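Local coordinates for protein delta toxin (Clostridium perfringens, PDB 2YGT) that probably forms beta-barrel pores in target cell membranes as a haemolytic toxin and binds zinc ions, at residues A[157-162]-A[173-178]. Sequence-based numbering, arbitrary orientation.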
loop_
_atom_site.group_PDB
_atom_site.type_symbol
_atom_site.label_atom_id
_atom_site.label_comp_id
_atom_site.label_asym_id
_atom_site.label_seq_id
_atom_site.Cartn_x
_atom_site.Cartn_y
_atom_site.Cartn_z
ATOM N N PRO A 157 3.474 -2.498 -11.389
ATOM C CA PRO A 157 4.263 -2.408 -12.624
ATOM C C PRO A 157 4.954 -1.054 -12.769
ATOM O O PRO A 157 4.297 -0.017 -12.682
ATOM C CB PRO A 157 3.206 -2.594 -13.728
ATOM C CG PRO A 157 1.880 -2.385 -13.038
ATOM C CD PRO A 157 2.104 -2.951 -11.673
ATOM N N ASP A 158 6.269 -1.081 -12.970
ATOM C CA ASP A 158 7.062 0.125 -13.199
ATOM C C ASP A 158 7.295 0.960 -11.943
ATOM O O ASP A 158 7.927 2.014 -12.005
ATOM C CB ASP A 158 6.439 0.989 -14.298
ATOM C CG ASP A 158 6.380 0.277 -15.633
ATOM O OD1 ASP A 158 7.037 -0.775 -15.770
ATOM O OD2 ASP A 158 5.679 0.769 -16.543
ATOM N N TYR A 159 6.786 0.487 -10.810
ATOM C CA TYR A 159 6.971 1.171 -9.534
ATOM C C TYR A 159 7.754 0.303 -8.555
ATOM O O TYR A 159 7.817 -0.917 -8.701
ATOM C CB TYR A 159 5.618 1.523 -8.907
ATOM C CG TYR A 159 4.893 2.674 -9.566
ATOM C CD1 TYR A 159 4.382 2.556 -10.857
ATOM C CD2 TYR A 159 4.700 3.877 -8.890
ATOM C CE1 TYR A 159 3.712 3.609 -11.457
ATOM C CE2 TYR A 159 4.030 4.932 -9.483
ATOM C CZ TYR A 159 3.538 4.793 -10.764
ATOM O OH TYR A 159 2.869 5.847 -11.351
ATOM N N ASN A 160 8.348 0.946 -7.555
ATOM C CA ASN A 160 8.975 0.239 -6.447
ATOM C C ASN A 160 8.342 0.650 -5.123
ATOM O O ASN A 160 7.829 1.762 -4.988
ATOM C CB ASN A 160 10.480 0.509 -6.404
ATOM C CG ASN A 160 11.232 -0.175 -7.532
ATOM O OD1 ASN A 160 12.462 -0.160 -7.568
ATOM N ND2 ASN A 160 10.498 -0.781 -8.457
ATOM N N THR A 161 8.382 -0.250 -4.148
ATOM C CA THR A 161 7.868 0.052 -2.817
ATOM C C THR A 161 8.995 0.026 -1.792
ATOM O O THR A 161 9.771 -0.928 -1.721
ATOM C CB THR A 161 6.759 -0.938 -2.384
ATOM O OG1 THR A 161 5.643 -0.825 -3.275
ATOM C CG2 THR A 161 6.298 -0.635 -0.966
ATOM N N ILE A 162 9.090 1.088 -1.003
ATOM C CA ILE A 162 10.056 1.135 0.079
ATOM C C ILE A 162 9.362 1.465 1.394
ATOM O O ILE A 162 8.511 2.352 1.451
ATOM C CB ILE A 162 11.153 2.179 -0.191
ATOM C CG1 ILE A 162 12.049 2.339 1.038
ATOM C CG2 ILE A 162 10.533 3.510 -0.561
ATOM C CD1 ILE A 162 13.304 3.132 0.776
ATOM N N TRP A 173 4.958 3.339 3.820
ATOM C CA TRP A 173 5.435 2.828 2.542
ATOM C C TRP A 173 5.355 3.881 1.444
ATOM O O TRP A 173 4.366 4.603 1.324
ATOM C CB TRP A 173 4.641 1.591 2.118
ATOM C CG TRP A 173 4.751 0.436 3.058
ATOM C CD1 TRP A 173 5.678 -0.564 3.026
ATOM C CD2 TRP A 173 3.897 0.157 4.173
ATOM N NE1 TRP A 173 5.454 -1.451 4.055
ATOM C CE2 TRP A 173 4.367 -1.029 4.774
ATOM C CE3 TRP A 173 2.780 0.796 4.721
ATOM C CZ2 TRP A 173 3.761 -1.587 5.896
ATOM C CZ3 TRP A 173 2.179 0.239 5.836
ATOM C CH2 TRP A 173 2.670 -0.941 6.411
ATOM N N ASN A 174 6.416 3.964 0.652
ATOM C CA ASN A 174 6.428 4.784 -0.550
ATOM C C ASN A 174 6.434 3.891 -1.777
ATOM O O ASN A 174 7.338 3.073 -1.961
ATOM C CB ASN A 174 7.653 5.699 -0.581
ATOM C CG ASN A 174 7.446 6.980 0.205
ATOM O OD1 ASN A 174 6.324 7.314 0.589
ATOM N ND2 ASN A 174 8.530 7.712 0.439
ATOM N N THR A 175 5.410 4.038 -2.608
ATOM C CA THR A 175 5.383 3.376 -3.903
ATOM C C THR A 175 5.591 4.425 -4.991
ATOM O O THR A 175 4.670 5.163 -5.350
ATOM C CB THR A 175 4.076 2.608 -4.117
ATOM O OG1 THR A 175 3.928 1.644 -3.068
ATOM C CG2 THR A 175 4.092 1.894 -5.453
ATOM N N GLU A 176 6.816 4.483 -5.503
ATOM C CA GLU A 176 7.227 5.534 -6.423
ATOM C C GLU A 176 7.639 4.974 -7.779
ATOM O O GLU A 176 8.203 3.883 -7.867
ATOM C CB GLU A 176 8.388 6.319 -5.813
ATOM C CG GLU A 176 8.803 7.550 -6.602
ATOM C CD GLU A 176 9.897 8.337 -5.903
ATOM O OE1 GLU A 176 10.050 8.181 -4.671
ATOM O OE2 GLU A 176 10.603 9.109 -6.584
ATOM N N PHE A 177 7.356 5.732 -8.834
ATOM C CA PHE A 177 7.705 5.313 -10.186
ATOM C C PHE A 177 9.203 5.047 -10.288
ATOM O O PHE A 177 10.018 5.795 -9.745
ATOM C CB PHE A 177 7.271 6.358 -11.226
ATOM C CG PHE A 177 7.462 5.903 -12.649
ATOM C CD1 PHE A 177 8.661 6.123 -13.307
ATOM C CD2 PHE A 177 6.449 5.238 -13.323
ATOM C CE1 PHE A 177 8.846 5.690 -14.607
ATOM C CE2 PHE A 177 6.629 4.807 -14.625
ATOM C CZ PHE A 177 7.831 5.035 -15.267
ATOM N N ALA A 178 9.562 3.977 -10.985
ATOM C CA ALA A 178 10.959 3.589 -11.100
ATOM C C ALA A 178 11.516 3.904 -12.483
ATOM O O ALA A 178 12.339 4.808 -12.634
ATOM C CB ALA A 178 11.134 2.106 -10.773
#
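Y159 meets F177 at the open end of an antiparallel beta hairpin built from strands 159-166 and 170-177. Its CG stands anti to the carbonyl carbon (chi1 -74°), and F177 CA lies over one face of the Y159 ring, 3.8 Å from the centroid, a CH-pi contact. The F177 ring turns an edge to the Y159 ring in a T-shaped pair with planes at 83°, its CD2 3.7 Å from Y159 CE1. Tyrosine suits this place because its flat ring packs in the interior while its OH bonds to the carbonyl of P90; F177 also meets W89 and F198 edge-to-face.

Further along, T161 and T175 form a non-hydrogen-bonded pair whose OG1 atoms lie 3.0 Å apart, a possible hydrogen bond. Threonine brings a hydroxyl and a methyl to this buried face: T161 OG1 is also held by Q156 and Y154, while T175 CG2 packs against Y159 CB. On the other face, I162 offers a branch, CG2, 3.6 Å from N174 CB. The N160 amide suits the strand edge: ND2 turns back to Y159 O (2.7 Å), the donor nitrogen above the carbonyl plane, and OD1 bonds weakly to S118 OG.

Paired backbone bonds join N160 to E176 and I162 to N174; A178 N to D158 O extends the ladder. The chemistry is thus two-sided: facing threonine hydroxyls mark the buried face, amide, carboxylate and aliphatic groups the more accessible one, and the T-shaped pair closes the hairpin's open end.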